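PDB 2EO4: 150aa long hypothetical histidine triad nucleotide-binding protein from Sulfolobus tokodaii, which binds zinc and is probably a nucleotide hydrolase of the histidine triad family, possibly with adenylylsulfatase activity. Local coordinates for residues Lys70-Ala75 with Gln129-Glu134; Ile7-Glu10 with Tyr14-Tyr17. All coordinates share one frame; numbering follows the deposited sequence.

Contact 1: Lys70-Ala75 with Gln129-Glu134; sequences KDAVKA and QKIIRE
Ala72 meets helix 122-143 with its single methyl group. CB points toward helix 122-143 and lands on the backbone between two neighbouring isoleucines. Ala72 CB lies 3.7 Å from Ile131 O and 3.8 Å from Ile132 CA. The small side chain lets the two backbones come close: Ala72 CA and Ile132 CA are 5.2 Å apart. The isoleucines close round the methyl group with their CG1 branches. Ile132 CG1 is 3.9 Å from Ala72 CB, and Ile131 CG1 is a little farther off.

Ile131 reaches past the alanine. Its CG1 sits between the backbone N and the carbonyl carbon (chi1 60°), and the extended second torsion carries CD1 on across the end of helix 52-72. There Ile131 CD1 lies 3.9 Å from Ala72 O and 4.4 Å from Val73 CG1. No hydrogen bond links the two segments, so the contact rests on apolar packing.

The chain turn behind Ala72 is fixed by a Schellman motif. Ala75 N bonds to Lys70 O at 3.0 Å, and Lys74 N bonds weakly to Asp71 O. Lys74, with positive phi, is the C-prime residue. Its side chain folds back, and Lys74 NZ donates to Asp71 O at 2.6 Å. Val73 O is held by Trp103 NE1.

Beside the apolar patch, Asp71 OD2 hydrogen-bonds Ser135 OG, one turn farther along helix 122-143. Ile132 also packs on Val16 of strand 15-18, while Val73 packs on Pro101 of strand 97-102. The contact therefore joins the C-terminal end of helix 52-72 to the middle of helix 122-143. Ile132 from helix 122-143 and Val73 just after helix 52-72 both reach the antiparallel sheet.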
ATOM      1  N   LYS A  70       4.898  11.686  -9.389  1.00 25.36           N
ATOM      2  CA  LYS A  70       6.338  11.806  -9.203  1.00 27.26           C
ATOM      3  C   LYS A  70       6.935  12.728 -10.259  1.00 28.76           C
ATOM      4  O   LYS A  70       7.790  13.565  -9.962  1.00 28.86           O
ATOM      5  CB  LYS A  70       7.018  10.438  -9.275  1.00 28.41           C
ATOM      6  CG  LYS A  70       8.519  10.516  -9.016  1.00 31.61           C
ATOM      7  CD  LYS A  70       9.209   9.163  -9.096  1.00 34.07           C
ATOM      8  CE  LYS A  70      10.704   9.320  -8.824  1.00 36.50           C
ATOM      9  NZ  LYS A  70      11.461   8.059  -9.040  1.00 39.93           N
ATOM     10  N   ASP A  71       6.475  12.571 -11.492  1.00 28.52           N
ATOM     11  CA  ASP A  71       6.962  13.391 -12.593  1.00 29.43           C
ATOM     12  C   ASP A  71       6.523  14.845 -12.433  1.00 29.68           C
ATOM     13  O   ASP A  71       7.336  15.765 -12.550  1.00 31.81           O
ATOM     14  CB  ASP A  71       6.440  12.835 -13.920  1.00 30.77           C
ATOM     15  CG  ASP A  71       6.904  13.646 -15.116  1.00 34.59           C
ATOM     16  OD1 ASP A  71       8.128  13.696 -15.363  1.00 33.94           O
ATOM     17  OD2 ASP A  71       6.043  14.232 -15.802  1.00 35.37           O
ATOM     18  N   ALA A  72       5.239  15.043 -12.150  1.00 29.63           N
ATOM     19  CA  ALA A  72       4.664  16.379 -11.999  1.00 28.92           C
ATOM     20  C   ALA A  72       5.285  17.248 -10.910  1.00 30.60           C
ATOM     21  O   ALA A  72       5.562  18.424 -11.141  1.00 30.02           O
ATOM     22  CB  ALA A  72       3.157  16.270 -11.776  1.00 30.02           C
ATOM     23  N   VAL A  73       5.499  16.688  -9.722  1.00 28.77           N
ATOM     24  CA  VAL A  73       6.078  17.470  -8.635  1.00 29.12           C
ATOM     25  C   VAL A  73       7.564  17.185  -8.457  1.00 27.14           C
ATOM     26  O   VAL A  73       8.173  17.635  -7.491  1.00 30.04           O
ATOM     27  CB  VAL A  73       5.351  17.199  -7.293  1.00 28.56           C
ATOM     28  CG1 VAL A  73       3.869  17.497  -7.440  1.00 30.35           C
ATOM     29  CG2 VAL A  73       5.572  15.761  -6.857  1.00 28.37           C
ATOM     30  N   LYS A  74       8.140  16.445  -9.400  1.00 27.64           N
ATOM     31  CA  LYS A  74       9.558  16.092  -9.359  1.00 28.14           C
ATOM     32  C   LYS A  74       9.964  15.527  -8.002  1.00 28.39           C
ATOM     33  O   LYS A  74      10.929  15.975  -7.381  1.00 27.69           O
ATOM     34  CB  LYS A  74      10.418  17.318  -9.694  1.00 31.29           C
ATOM     35  CG  LYS A  74      10.265  17.795 -11.131  1.00 34.01           C
ATOM     36  CD  LYS A  74      10.706  16.714 -12.112  1.00 38.68           C
ATOM     37  CE  LYS A  74      10.476  17.138 -13.559  1.00 40.63           C
ATOM     38  NZ  LYS A  74       9.028  17.323 -13.858  1.00 41.10           N
ATOM     39  N   ALA A  75       9.220  14.527  -7.549  1.00 27.44           N
ATOM     40  CA  ALA A  75       9.501  13.900  -6.266  1.00 27.24           C
ATOM     41  C   ALA A  75      10.657  12.917  -6.375  1.00 26.25           C
ATOM     42  O   ALA A  75      10.881  12.319  -7.427  1.00 27.47           O
ATOM     43  CB  ALA A  75       8.251  13.177  -5.758  1.00 25.92           C
ATOM     44  N   GLN A 129      -3.635  19.886  -9.813  1.00 26.84           N
ATOM     45  CA  GLN A 129      -4.508  19.084 -10.657  1.00 26.80           C
ATOM     46  C   GLN A 129      -4.057  19.168 -12.114  1.00 27.35           C
ATOM     47  O   GLN A 129      -3.912  18.157 -12.795  1.00 26.79           O
ATOM     48  CB  GLN A 129      -5.948  19.582 -10.550  1.00 29.18           C
ATOM     49  CG  GLN A 129      -6.913  18.896 -11.506  1.00 32.04           C
ATOM     50  CD  GLN A 129      -8.284  19.537 -11.507  1.00 33.75           C
ATOM     51  OE1 GLN A 129      -8.420  20.735 -11.759  1.00 38.10           O
ATOM     52  NE2 GLN A 129      -9.311  18.743 -11.232  1.00 31.90           N
ATOM     53  N   LYS A 130      -3.830  20.390 -12.580  1.00 28.20           N
ATOM     54  CA  LYS A 130      -3.415  20.610 -13.961  1.00 28.10           C
ATOM     55  C   LYS A 130      -2.063  19.986 -14.316  1.00 27.66           C
ATOM     56  O   LYS A 130      -1.934  19.340 -15.357  1.00 28.57           O
ATOM     57  CB  LYS A 130      -3.424  22.116 -14.258  1.00 29.01           C
ATOM     58  CG  LYS A 130      -4.818  22.738 -14.141  1.00 28.70           C
ATOM     59  CD  LYS A 130      -4.782  24.265 -14.190  1.00 28.86           C
ATOM     60  CE  LYS A 130      -6.153  24.865 -13.893  1.00 28.50           C
ATOM     61  NZ  LYS A 130      -7.191  24.470 -14.885  1.00 31.31           N
ATOM     62  N   ILE A 131      -1.054  20.155 -13.466  1.00 28.38           N
ATOM     63  CA  ILE A 131       0.252  19.583 -13.768  1.00 28.74           C
ATOM     64  C   ILE A 131       0.256  18.058 -13.668  1.00 27.91           C
ATOM     65  O   ILE A 131       0.912  17.384 -14.460  1.00 26.71           O
ATOM     66  CB  ILE A 131       1.358  20.143 -12.849  1.00 31.75           C
ATOM     67  CG1 ILE A 131       1.032  19.840 -11.389  1.00 33.71           C
ATOM     68  CG2 ILE A 131       1.504  21.641 -13.069  1.00 34.48           C
ATOM     69  CD1 ILE A 131       2.144  20.211 -10.447  1.00 37.33           C
ATOM     70  N   ILE A 132      -0.469  17.510 -12.697  1.00 27.22           N
ATOM     71  CA  ILE A 132      -0.522  16.060 -12.557  1.00 25.98           C
ATOM     72  C   ILE A 132      -1.255  15.447 -13.749  1.00 25.25           C
ATOM     73  O   ILE A 132      -0.825  14.430 -14.291  1.00 25.69           O
ATOM     74  CB  ILE A 132      -1.213  15.637 -11.236  1.00 25.59           C
ATOM     75  CG1 ILE A 132      -0.351  16.072 -10.048  1.00 26.25           C
ATOM     76  CG2 ILE A 132      -1.423  14.121 -11.218  1.00 24.98           C
ATOM     77  CD1 ILE A 132      -1.017  15.885  -8.680  1.00 25.83           C
ATOM     78  N   ARG A 133      -2.355  16.065 -14.165  1.00 25.13           N
ATOM     79  CA  ARG A 133      -3.102  15.556 -15.310  1.00 25.98           C
ATOM     80  C   ARG A 133      -2.193  15.555 -16.536  1.00 26.29           C
ATOM     81  O   ARG A 133      -2.153  14.584 -17.290  1.00 25.94           O
ATOM     82  CB  ARG A 133      -4.340  16.417 -15.577  1.00 26.16           C
ATOM     83  CG  ARG A 133      -5.537  16.079 -14.692  1.00 30.25           C
ATOM     84  CD  ARG A 133      -6.707  17.014 -14.966  1.00 32.63           C
ATOM     85  NE  ARG A 133      -7.949  16.546 -14.357  1.00 36.06           N
ATOM     86  CZ  ARG A 133      -9.114  17.176 -14.467  1.00 38.06           C
ATOM     87  NH1 ARG A 133      -9.193  18.305 -15.160  1.00 38.49           N
ATOM     88  NH2 ARG A 133     -10.204  16.675 -13.899  1.00 38.20           N
ATOM     89  N   GLU A 134      -1.459  16.645 -16.721  1.00 26.18           N
ATOM     90  CA  GLU A 134      -0.542  16.768 -17.852  1.00 27.56           C
ATOM     91  C   GLU A 134       0.508  15.654 -17.854  1.00 27.07           C
ATOM     92  O   GLU A 134       0.844  15.115 -18.912  1.00 26.51           O
ATOM     93  CB  GLU A 134       0.142  18.140 -17.820  1.00 28.87           C
ATOM     94  CG  GLU A 134       1.212  18.345 -18.891  1.00 30.93           C
ATOM     95  CD  GLU A 134       1.708  19.782 -18.962  1.00 33.16           C
ATOM     96  OE1 GLU A 134       1.906  20.399 -17.896  1.00 33.03           O
ATOM     97  OE2 GLU A 134       1.914  20.288 -20.087  1.00 33.72           O
TER

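Contact 2: Ile7-Glu10 with Tyr14-Tyr17; sequences INRE and YFVY
Arg9 lays its guanidinium flat on the ring of Phe15. From CB the chain bends at chi2 (63°), then runs extended through CD to NE. This bend turns the group back toward Ile7 and the ring. Arg9 NE is the first atom to meet the ring, 4.0 Å from Phe15 CE1. Arg9 CZ follows, 3.6 Å from Phe15 CZ. Arg9 NH1 comes closest, 3.5 Å from Phe15 CZ at the rim, while NH2 lies over the centre of the ring. The planes are only 12° apart. This is an offset stack and an off-centre cation-pi contact, with Arg9 CZ 4.0 Å from the ring centroid.

Two polar partners fix the rotation of the guanidinium. Arg9 NH1 donates to Ile7 O at 3.0 Å, close to the guanidinium plane. NH2 forms a salt bridge with Glu18. Ile7 meets the same ring at its edge: Ile7 CD1 is 4.0 Å from Phe15 CE2.

Phe15 itself is buried and also packs on Ile6 and Ala23. The side chain of Ile7 comes within about 5 Å of that of the zinc ligand His94, nearest atoms.

Arg9, with positive phi, is the C-prime residue of a Schellman motif. The arrangement is thus the Schellman turn that ends helix 2-7, its arginine stacked on a ring from outermost strand 15-18, beside the Cys2His2 zinc site formed by Cys1, Cys4, His43 and His94.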
ATOM      1  N   ILE A   7     -17.286  11.376  -5.803  1.00 29.68           N
ATOM      2  CA  ILE A   7     -17.491  10.671  -7.064  1.00 31.89           C
ATOM      3  C   ILE A   7     -18.787  11.138  -7.725  1.00 32.93           C
ATOM      4  O   ILE A   7     -18.844  11.327  -8.946  1.00 32.14           O
ATOM      5  CB  ILE A   7     -17.574   9.141  -6.842  1.00 32.41           C
ATOM      6  CG1 ILE A   7     -16.207   8.601  -6.413  1.00 33.17           C
ATOM      7  CG2 ILE A   7     -18.056   8.447  -8.115  1.00 34.61           C
ATOM      8  CD1 ILE A   7     -15.118   8.819  -7.433  1.00 35.58           C
ATOM      9  N   ASN A   8     -19.820  11.325  -6.911  1.00 33.17           N
ATOM     10  CA  ASN A   8     -21.124  11.756  -7.408  1.00 34.79           C
ATOM     11  C   ASN A   8     -21.259  13.270  -7.544  1.00 34.97           C
ATOM     12  O   ASN A   8     -22.347  13.779  -7.833  1.00 33.86           O
ATOM     13  CB  ASN A   8     -22.236  11.223  -6.502  1.00 36.72           C
ATOM     14  CG  ASN A   8     -22.309   9.707  -6.500  1.00 38.88           C
ATOM     15  OD1 ASN A   8     -22.244   9.076  -7.553  1.00 40.89           O
ATOM     16  ND2 ASN A   8     -22.459   9.116  -5.319  1.00 40.18           N
ATOM     17  N   ARG A   9     -20.156  13.985  -7.338  1.00 33.45           N
ATOM     18  CA  ARG A   9     -20.139  15.441  -7.446  1.00 34.21           C
ATOM     19  C   ARG A   9     -21.096  16.127  -6.476  1.00 35.30           C
ATOM     20  O   ARG A   9     -21.695  17.156  -6.803  1.00 34.75           O
ATOM     21  CB  ARG A   9     -20.465  15.874  -8.880  1.00 34.84           C
ATOM     22  CG  ARG A   9     -19.261  15.923  -9.817  1.00 34.02           C
ATOM     23  CD  ARG A   9     -18.611  14.562 -10.031  1.00 35.29           C
ATOM     24  NE  ARG A   9     -17.464  14.674 -10.930  1.00 35.64           N
ATOM     25  CZ  ARG A   9     -16.767  13.645 -11.402  1.00 36.08           C
ATOM     26  NH1 ARG A   9     -17.090  12.405 -11.063  1.00 36.08           N
ATOM     27  NH2 ARG A   9     -15.746  13.860 -12.221  1.00 34.80           N
ATOM     28  N   GLU A  10     -21.232  15.554  -5.285  1.00 34.58           N
ATOM     29  CA  GLU A  10     -22.101  16.106  -4.253  1.00 35.23           C
ATOM     30  C   GLU A  10     -21.217  16.858  -3.270  1.00 36.19           C
ATOM     31  O   GLU A  10     -21.697  17.626  -2.435  1.00 37.13           O
ATOM     32  CB  GLU A  10     -22.832  14.979  -3.524  1.00 35.44           C
ATOM     33  CG  GLU A  10     -23.492  13.980  -4.456  1.00 36.85           C
ATOM     34  CD  GLU A  10     -24.109  12.809  -3.719  1.00 37.90           C
ATOM     35  OE1 GLU A  10     -23.493  12.325  -2.747  1.00 35.97           O
ATOM     36  OE2 GLU A  10     -25.202  12.361  -4.123  1.00 39.94           O
ATOM     37  N   TYR A  14     -10.864  17.567  -6.257  1.00 29.63           N
ATOM     38  CA  TYR A  14     -10.114  17.778  -7.491  1.00 28.87           C
ATOM     39  C   TYR A  14      -9.579  16.470  -8.068  1.00 29.73           C
ATOM     40  O   TYR A  14      -8.628  15.894  -7.544  1.00 28.71           O
ATOM     41  CB  TYR A  14      -8.945  18.742  -7.256  1.00 29.50           C
ATOM     42  CG  TYR A  14      -9.373  20.179  -7.060  1.00 31.53           C
ATOM     43  CD1 TYR A  14      -9.980  20.594  -5.874  1.00 33.41           C
ATOM     44  CD2 TYR A  14      -9.195  21.120  -8.073  1.00 33.18           C
ATOM     45  CE1 TYR A  14     -10.402  21.913  -5.703  1.00 35.24           C
ATOM     46  CE2 TYR A  14      -9.613  22.440  -7.915  1.00 35.69           C
ATOM     47  CZ  TYR A  14     -10.215  22.829  -6.729  1.00 36.08           C
ATOM     48  OH  TYR A  14     -10.636  24.130  -6.569  1.00 37.22           O
ATOM     49  N   PHE A  15     -10.193  16.012  -9.155  1.00 28.64           N
ATOM     50  CA  PHE A  15      -9.775  14.773  -9.810  1.00 28.37           C
ATOM     51  C   PHE A  15      -8.508  14.952 -10.638  1.00 28.10           C
ATOM     52  O   PHE A  15      -8.371  15.939 -11.363  1.00 28.94           O
ATOM     53  CB  PHE A  15     -10.868  14.257 -10.759  1.00 27.41           C
ATOM     54  CG  PHE A  15     -12.092  13.739 -10.069  1.00 29.10           C
ATOM     55  CD1 PHE A  15     -12.962  14.605  -9.416  1.00 28.89           C
ATOM     56  CD2 PHE A  15     -12.388  12.378 -10.088  1.00 27.40           C
ATOM     57  CE1 PHE A  15     -14.110  14.125  -8.794  1.00 29.34           C
ATOM     58  CE2 PHE A  15     -13.532  11.887  -9.468  1.00 29.83           C
ATOM     59  CZ  PHE A  15     -14.396  12.762  -8.820  1.00 29.23           C
ATOM     60  N   VAL A  16      -7.587  13.997 -10.535  1.00 26.95           N
ATOM     61  CA  VAL A  16      -6.368  14.036 -11.337  1.00 26.97           C
ATOM     62  C   VAL A  16      -6.369  12.810 -12.247  1.00 27.19           C
ATOM     63  O   VAL A  16      -5.560  12.702 -13.170  1.00 27.93           O
ATOM     64  CB  VAL A  16      -5.075  14.055 -10.474  1.00 28.15           C
ATOM     65  CG1 VAL A  16      -5.031  15.336  -9.640  1.00 27.71           C
ATOM     66  CG2 VAL A  16      -5.005  12.822  -9.586  1.00 26.71           C
ATOM     67  N   TYR A  17      -7.288  11.888 -11.973  1.00 26.75           N
ATOM     68  CA  TYR A  17      -7.447  10.677 -12.772  1.00 26.97           C
ATOM     69  C   TYR A  17      -8.844  10.111 -12.590  1.00 26.85           C
ATOM     70  O   TYR A  17      -9.404  10.136 -11.493  1.00 26.53           O
ATOM     71  CB  TYR A  17      -6.441   9.588 -12.374  1.00 25.57           C
ATOM     72  CG  TYR A  17      -6.650   8.293 -13.142  1.00 25.77           C
ATOM     73  CD1 TYR A  17      -6.083   8.110 -14.401  1.00 27.09           C
ATOM     74  CD2 TYR A  17      -7.466   7.279 -12.634  1.00 26.31           C
ATOM     75  CE1 TYR A  17      -6.320   6.951 -15.140  1.00 28.68           C
ATOM     76  CE2 TYR A  17      -7.715   6.113 -13.367  1.00 27.06           C
ATOM     77  CZ  TYR A  17      -7.137   5.959 -14.618  1.00 28.27           C
ATOM     78  OH  TYR A  17      -7.374   4.817 -15.352  1.00 29.94           O
TER

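In the fold
Both contacts are partly buried, and each lies about 11 Å from the centre of the chain. Two of the four touching residues of contact 1 are buried and none is exposed. Contact 2 reaches the surface, setting an exposed, charged arginine on a buried ring near the zinc site. Their chemistry differs. Contact 1 joins two helices through apolar side chains, away from the annotated sites. Both include a Schellman motif at the end of a helix. Their centres are about 17 Å apart, but strand 15-18 and helix 122-143 connect them directly. Gln129 NE2 probably hydrogen-bonds Phe15 O at 3.0 Å. Helix 122-143 thus bridges the edge strand and the end of helix 52-72.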